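PDB 1VL4: PmbA-related protein from Thermotoga maritima, which is of uncertain function but belongs to the PmbA/TldD family (peptidase family U62) and may be a metallopeptidase, as its family is generally assigned. Local coordinates for residues L271-L285 with T305-L319. Numbering follows the deposited sequence.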
loop_
_atom_site.group_PDB
_atom_site.type_symbol
_atom_site.label_atom_id
_atom_site.label_comp_id
_atom_site.label_asym_id
_atom_site.label_seq_id
_atom_site.Cartn_x
_atom_site.Cartn_y
_atom_site.Cartn_z
ATOM N N LEU A 271 -13.497 -17.772 -24.820
ATOM C CA LEU A 271 -12.663 -17.456 -25.958
ATOM C C LEU A 271 -13.548 -17.643 -27.173
ATOM O O LEU A 271 -14.315 -18.599 -27.265
ATOM C CB LEU A 271 -11.400 -18.330 -26.033
ATOM C CG LEU A 271 -10.273 -18.007 -25.042
ATOM C CD1 LEU A 271 -9.227 -19.128 -25.031
ATOM C CD2 LEU A 271 -9.603 -16.668 -25.361
ATOM N N GLY A 272 -13.495 -16.699 -28.093
ATOM C CA GLY A 272 -14.214 -16.831 -29.327
ATOM C C GLY A 272 -15.650 -16.356 -29.256
ATOM O O GLY A 272 -16.309 -16.313 -30.268
ATOM N N GLU A 273 -16.119 -15.946 -28.089
ATOM C CA GLU A 273 -17.517 -15.529 -27.942
ATOM C C GLU A 273 -17.628 -14.005 -27.994
ATOM O O GLU A 273 -16.633 -13.299 -27.783
ATOM C CB GLU A 273 -18.062 -16.022 -26.610
ATOM C CG GLU A 273 -17.984 -17.541 -26.461
ATOM C CD GLU A 273 -18.681 -18.045 -25.223
ATOM O OE1 GLU A 273 -19.036 -17.218 -24.340
ATOM O OE2 GLU A 273 -18.864 -19.281 -25.125
ATOM N N GLN A 274 -18.842 -13.503 -28.241
ATOM C CA GLN A 274 -19.104 -12.055 -28.210
ATOM C C GLN A 274 -19.315 -11.516 -26.814
ATOM O O GLN A 274 -20.441 -11.422 -26.316
ATOM C CB GLN A 274 -20.308 -11.693 -29.069
ATOM C CG GLN A 274 -19.976 -11.655 -30.519
ATOM C CD GLN A 274 -19.956 -10.270 -31.044
ATOM O OE1 GLN A 274 -19.279 -9.392 -30.507
ATOM N NE2 GLN A 274 -20.732 -10.041 -32.097
ATOM N N VAL A 275 -18.213 -11.154 -26.194
ATOM C CA VAL A 275 -18.231 -10.634 -24.853
ATOM C C VAL A 275 -18.631 -9.163 -24.826
ATOM O O VAL A 275 -19.266 -8.671 -23.883
ATOM C CB VAL A 275 -16.857 -10.861 -24.217
ATOM C CG1 VAL A 275 -16.637 -9.968 -23.013
ATOM C CG2 VAL A 275 -16.742 -12.315 -23.846
ATOM N N GLY A 276 -18.217 -8.440 -25.857
ATOM C CA GLY A 276 -18.589 -7.054 -25.963
ATOM C C GLY A 276 -19.425 -6.754 -27.178
ATOM O O GLY A 276 -19.627 -7.591 -28.069
ATOM N N ASN A 277 -19.891 -5.519 -27.213
ATOM C CA ASN A 277 -20.549 -4.979 -28.400
ATOM C C ASN A 277 -19.579 -5.007 -29.593
ATOM O O ASN A 277 -18.386 -4.865 -29.408
ATOM C CB ASN A 277 -20.986 -3.555 -28.118
ATOM C CG ASN A 277 -21.933 -3.044 -29.136
ATOM O OD1 ASN A 277 -21.525 -2.631 -30.216
ATOM N ND2 ASN A 277 -23.201 -3.086 -28.820
ATOM N N PRO A 278 -20.085 -5.281 -30.798
ATOM C CA PRO A 278 -19.280 -5.189 -32.001
ATOM C C PRO A 278 -18.475 -3.916 -32.168
ATOM O O PRO A 278 -17.392 -3.965 -32.797
ATOM C CB PRO A 278 -20.292 -5.301 -33.114
ATOM C CG PRO A 278 -21.310 -6.255 -32.558
ATOM C CD PRO A 278 -21.413 -5.837 -31.077
ATOM N N ALA A 279 -18.985 -2.807 -31.605
ATOM C CA ALA A 279 -18.265 -1.527 -31.590
ATOM C C ALA A 279 -16.979 -1.518 -30.757
ATOM O O ALA A 279 -16.188 -0.599 -30.888
ATOM C CB ALA A 279 -19.176 -0.407 -31.125
ATOM N N VAL A 280 -16.741 -2.534 -29.930
ATOM C CA VAL A 280 -15.708 -2.465 -28.925
ATOM C C VAL A 280 -14.544 -3.367 -29.322
ATOM O O VAL A 280 -14.741 -4.566 -29.453
ATOM C CB VAL A 280 -16.233 -2.903 -27.568
ATOM C CG1 VAL A 280 -15.054 -3.101 -26.524
ATOM C CG2 VAL A 280 -17.237 -1.907 -27.066
ATOM N N SER A 281 -13.364 -2.764 -29.545
ATOM C CA SER A 281 -12.116 -3.510 -29.701
ATOM C C SER A 281 -11.146 -2.999 -28.654
ATOM O O SER A 281 -11.012 -1.785 -28.479
ATOM C CB SER A 281 -11.507 -3.346 -31.105
ATOM O OG SER A 281 -12.317 -3.932 -32.131
ATOM N N ILE A 282 -10.456 -3.935 -27.992
ATOM C CA ILE A 282 -9.500 -3.617 -26.987
ATOM C C ILE A 282 -8.220 -4.390 -27.334
ATOM O O ILE A 282 -8.252 -5.645 -27.524
ATOM C CB ILE A 282 -9.989 -4.025 -25.576
ATOM C CG1 ILE A 282 -11.295 -3.279 -25.244
ATOM C CG2 ILE A 282 -8.956 -3.701 -24.538
ATOM C CD1 ILE A 282 -11.944 -3.719 -23.919
ATOM N N LYS A 283 -7.122 -3.631 -27.391
ATOM C CA LYS A 283 -5.807 -4.139 -27.743
ATOM C C LYS A 283 -4.853 -4.010 -26.565
ATOM O O LYS A 283 -4.975 -3.139 -25.678
ATOM C CB LYS A 283 -5.234 -3.346 -28.938
ATOM C CG LYS A 283 -6.018 -3.426 -30.243
ATOM C CD LYS A 283 -5.147 -3.034 -31.445
ATOM C CE LYS A 283 -4.315 -4.161 -32.018
ATOM N NZ LYS A 283 -3.489 -3.617 -33.154
ATOM N N ASP A 284 -3.867 -4.900 -26.573
ATOM C CA ASP A 284 -2.683 -4.755 -25.696
ATOM C C ASP A 284 -1.583 -4.238 -26.590
ATOM O O ASP A 284 -1.230 -4.887 -27.579
ATOM C CB ASP A 284 -2.311 -6.106 -25.058
ATOM C CG ASP A 284 -1.007 -6.023 -24.175
ATOM O OD1 ASP A 284 -0.591 -4.907 -23.801
ATOM O OD2 ASP A 284 -0.358 -7.066 -23.935
ATOM N N LEU A 285 -1.106 -3.030 -26.274
ATOM C CA LEU A 285 -0.091 -2.360 -27.082
ATOM C C LEU A 285 1.223 -2.313 -26.307
ATOM O O LEU A 285 1.238 -1.878 -25.164
ATOM C CB LEU A 285 -0.526 -0.923 -27.370
ATOM C CG LEU A 285 -1.094 -0.522 -28.698
ATOM C CD1 LEU A 285 -2.172 -1.449 -29.262
ATOM C CD2 LEU A 285 -1.555 0.908 -28.573
ATOM N N THR A 305 4.173 -7.964 -27.248
ATOM C CA THR A 305 3.471 -8.122 -28.506
ATOM C C THR A 305 2.210 -7.251 -28.523
ATOM O O THR A 305 1.612 -6.934 -27.479
ATOM C CB THR A 305 3.072 -9.613 -28.766
ATOM O OG1 THR A 305 2.168 -10.065 -27.772
ATOM C CG2 THR A 305 4.283 -10.517 -28.774
ATOM N N GLU A 306 1.832 -6.857 -29.729
ATOM C CA GLU A 306 0.574 -6.157 -30.009
ATOM C C GLU A 306 -0.490 -7.143 -30.487
ATOM O O GLU A 306 -0.289 -7.928 -31.441
ATOM C CB GLU A 306 0.784 -5.053 -31.011
ATOM C CG GLU A 306 -0.497 -4.249 -31.415
ATOM C CD GLU A 306 -0.180 -3.049 -32.283
ATOM O OE1 GLU A 306 1.024 -2.825 -32.569
ATOM O OE2 GLU A 306 -1.144 -2.325 -32.646
ATOM N N LYS A 307 -1.650 -7.087 -29.863
ATOM C CA LYS A 307 -2.731 -7.992 -30.268
ATOM C C LYS A 307 -4.071 -7.469 -29.808
ATOM O O LYS A 307 -4.138 -6.702 -28.870
ATOM C CB LYS A 307 -2.535 -9.413 -29.723
ATOM C CG LYS A 307 -2.541 -9.499 -28.232
ATOM C CD LYS A 307 -1.227 -9.056 -27.623
ATOM C CE LYS A 307 -0.915 -9.731 -26.311
ATOM N NZ LYS A 307 0.270 -9.056 -25.720
ATOM N N PHE A 308 -5.125 -7.951 -30.445
ATOM C CA PHE A 308 -6.471 -7.771 -29.896
ATOM C C PHE A 308 -6.760 -8.726 -28.731
ATOM O O PHE A 308 -6.535 -9.946 -28.798
ATOM C CB PHE A 308 -7.539 -7.939 -30.966
ATOM C CG PHE A 308 -7.507 -6.865 -32.016
ATOM C CD1 PHE A 308 -8.181 -5.668 -31.826
ATOM C CD2 PHE A 308 -6.831 -7.084 -33.210
ATOM C CE1 PHE A 308 -8.155 -4.720 -32.763
ATOM C CE2 PHE A 308 -6.818 -6.119 -34.192
ATOM C CZ PHE A 308 -7.472 -4.927 -33.961
ATOM N N VAL A 309 -7.267 -8.146 -27.660
ATOM C CA VAL A 309 -7.933 -8.925 -26.642
ATOM C C VAL A 309 -9.423 -9.097 -27.025
ATOM O O VAL A 309 -9.935 -10.209 -27.040
ATOM C CB VAL A 309 -7.749 -8.309 -25.244
ATOM C CG1 VAL A 309 -8.404 -9.221 -24.180
ATOM C CG2 VAL A 309 -6.258 -8.167 -24.946
ATOM N N LEU A 310 -10.075 -7.989 -27.365
ATOM C CA LEU A 310 -11.379 -8.003 -27.983
ATOM C C LEU A 310 -11.258 -7.416 -29.351
ATOM O O LEU A 310 -10.700 -6.333 -29.538
ATOM C CB LEU A 310 -12.360 -7.164 -27.157
ATOM C CG LEU A 310 -13.287 -7.784 -26.118
ATOM C CD1 LEU A 310 -12.826 -9.099 -25.555
ATOM C CD2 LEU A 310 -13.551 -6.743 -24.997
ATOM N N GLU A 311 -11.731 -8.142 -30.333
ATOM C CA GLU A 311 -11.728 -7.656 -31.671
ATOM C C GLU A 311 -13.182 -7.671 -32.116
ATOM O O GLU A 311 -13.778 -8.746 -32.272
ATOM C CB GLU A 311 -10.860 -8.516 -32.568
ATOM C CG GLU A 311 -10.746 -7.888 -33.987
ATOM C CD GLU A 311 -9.753 -8.585 -34.897
ATOM O OE1 GLU A 311 -9.165 -9.607 -34.476
ATOM O OE2 GLU A 311 -9.561 -8.099 -36.042
ATOM N N ASN A 312 -13.737 -6.473 -32.315
ATOM C CA ASN A 312 -15.166 -6.303 -32.604
ATOM C C ASN A 312 -16.007 -7.105 -31.607
ATOM O O ASN A 312 -16.933 -7.762 -31.974
ATOM C CB ASN A 312 -15.508 -6.688 -34.043
ATOM C CG ASN A 312 -14.607 -5.980 -35.074
ATOM O OD1 ASN A 312 -14.296 -4.807 -34.927
ATOM N ND2 ASN A 312 -14.200 -6.698 -36.112
ATOM N N GLY A 313 -15.633 -7.006 -30.342
ATOM C CA GLY A 313 -16.384 -7.536 -29.247
ATOM C C GLY A 313 -16.117 -9.004 -28.998
ATOM O O GLY A 313 -16.595 -9.530 -28.008
ATOM N N VAL A 314 -15.336 -9.654 -29.864
ATOM C CA VAL A 314 -15.060 -11.082 -29.747
ATOM C C VAL A 314 -13.788 -11.255 -28.929
ATOM O O VAL A 314 -12.783 -10.607 -29.225
ATOM C CB VAL A 314 -14.978 -11.757 -31.141
ATOM C CG1 VAL A 314 -14.604 -13.234 -31.035
ATOM C CG2 VAL A 314 -16.306 -11.596 -31.908
ATOM N N LEU A 315 -13.847 -12.087 -27.876
ATOM C CA LEU A 315 -12.660 -12.397 -27.107
ATOM C C LEU A 315 -11.687 -13.344 -27.892
ATOM O O LEU A 315 -11.999 -14.516 -28.172
ATOM C CB LEU A 315 -13.044 -13.009 -25.756
ATOM C CG LEU A 315 -11.897 -13.415 -24.838
ATOM C CD1 LEU A 315 -11.157 -12.228 -24.256
ATOM C CD2 LEU A 315 -12.413 -14.332 -23.709
ATOM N N LYS A 316 -10.492 -12.824 -28.185
ATOM C CA LYS A 316 -9.513 -13.488 -29.034
ATOM C C LYS A 316 -8.479 -14.237 -28.271
ATOM O O LYS A 316 -8.020 -15.219 -28.773
ATOM C CB LYS A 316 -8.770 -12.496 -29.949
ATOM C CG LYS A 316 -9.689 -11.562 -30.722
ATOM C CD LYS A 316 -10.717 -12.323 -31.569
ATOM C CE LYS A 316 -10.051 -13.072 -32.693
ATOM N NZ LYS A 316 -11.019 -13.472 -33.757
ATOM N N THR A 317 -8.033 -13.744 -27.115
ATOM C CA THR A 317 -6.947 -14.433 -26.381
ATOM C C THR A 317 -6.959 -13.981 -24.961
ATOM O O THR A 317 -7.419 -12.876 -24.679
ATOM C CB THR A 317 -5.520 -14.088 -26.970
ATOM O OG1 THR A 317 -4.474 -14.797 -26.268
ATOM C CG2 THR A 317 -5.234 -12.586 -26.895
ATOM N N PHE A 318 -6.406 -14.806 -24.069
ATOM C CA PHE A 318 -5.976 -14.309 -22.763
ATOM C C PHE A 318 -4.511 -13.875 -22.855
ATOM O O PHE A 318 -3.827 -14.132 -23.841
ATOM C CB PHE A 318 -6.163 -15.381 -21.687
ATOM C CG PHE A 318 -7.572 -15.819 -21.527
ATOM C CD1 PHE A 318 -8.559 -14.903 -21.151
ATOM C CD2 PHE A 318 -7.944 -17.145 -21.757
ATOM C CE1 PHE A 318 -9.881 -15.301 -21.012
ATOM C CE2 PHE A 318 -9.286 -17.549 -21.618
ATOM C CZ PHE A 318 -10.238 -16.633 -21.242
ATOM N N LEU A 319 -4.070 -13.202 -21.821
ATOM C CA LEU A 319 -2.685 -12.840 -21.640
ATOM C C LEU A 319 -1.965 -13.921 -20.794
ATOM O O LEU A 319 -2.532 -14.487 -19.867
ATOM C CB LEU A 319 -2.598 -11.461 -20.970
ATOM C CG LEU A 319 -3.307 -10.339 -21.773
ATOM C CD1 LEU A 319 -3.055 -9.012 -21.129
ATOM C CD2 LEU A 319 -2.870 -10.301 -23.214
HETATM O O HOH W 1 -15.090 -2.666 -33.373
#
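Lys-283 lies across the ring of Phe-308, its CE over the centre of one face, 3.8 Å from the centroid, while CG of Glu-311 covers the opposite face. A bend at chi3 (85°) lays the lysine methylenes along the ring and leaves NZ above it, off-centre, in a cation-pi contact; NZ also meets Glu-306 OE2 at 2.7 Å on the anti side, tilted out of the carboxylate plane. A long, flexible lysine suits both tasks. On the other sheet face, Lys-307 and Asp-284 run side by side. Lys-307 NZ reaches Asp-284 OD2 at 2.7 Å from above the carboxylate plane, and also bonds to Asn-335 and to O and OG1 of Thr-305, whose OG1 is hydrogen-bonded to Thr-333 O. Asn-335 and the backbone N of Val-344 bond to Asp-284 too. With an alanine here instead of Lys-307, the buried carboxylate of Asp-284 is likely to lose its counter-charge. These side chains project from the two faces of antiparallel strands 282-285 and 307-311, interrupted by a classic beta bulge: Val-309 N and Leu-310 N both donate to Ile-282 O. At the bulge, Ile-282 and Leu-310 lie side by side, CD1 against CD2 at 3.6 Å, on the same face as Asp-284 and Lys-307, branched chains filling the buried face beside strand 345-348. Ser-281 OG, anti to its carbonyl carbon (chi1 -66°), accepts a nearly straight bond from Asn-312 N (170°) in the type I' turn 311-314. Gly-313 suits this turn because its phi is positive and a CB would strike the carbonyl oxygens of Gly-276 and Asn-277. Farther along, Leu-271 sets CD2 over one face of the Phe-318 ring, which helix 257-261 also touches.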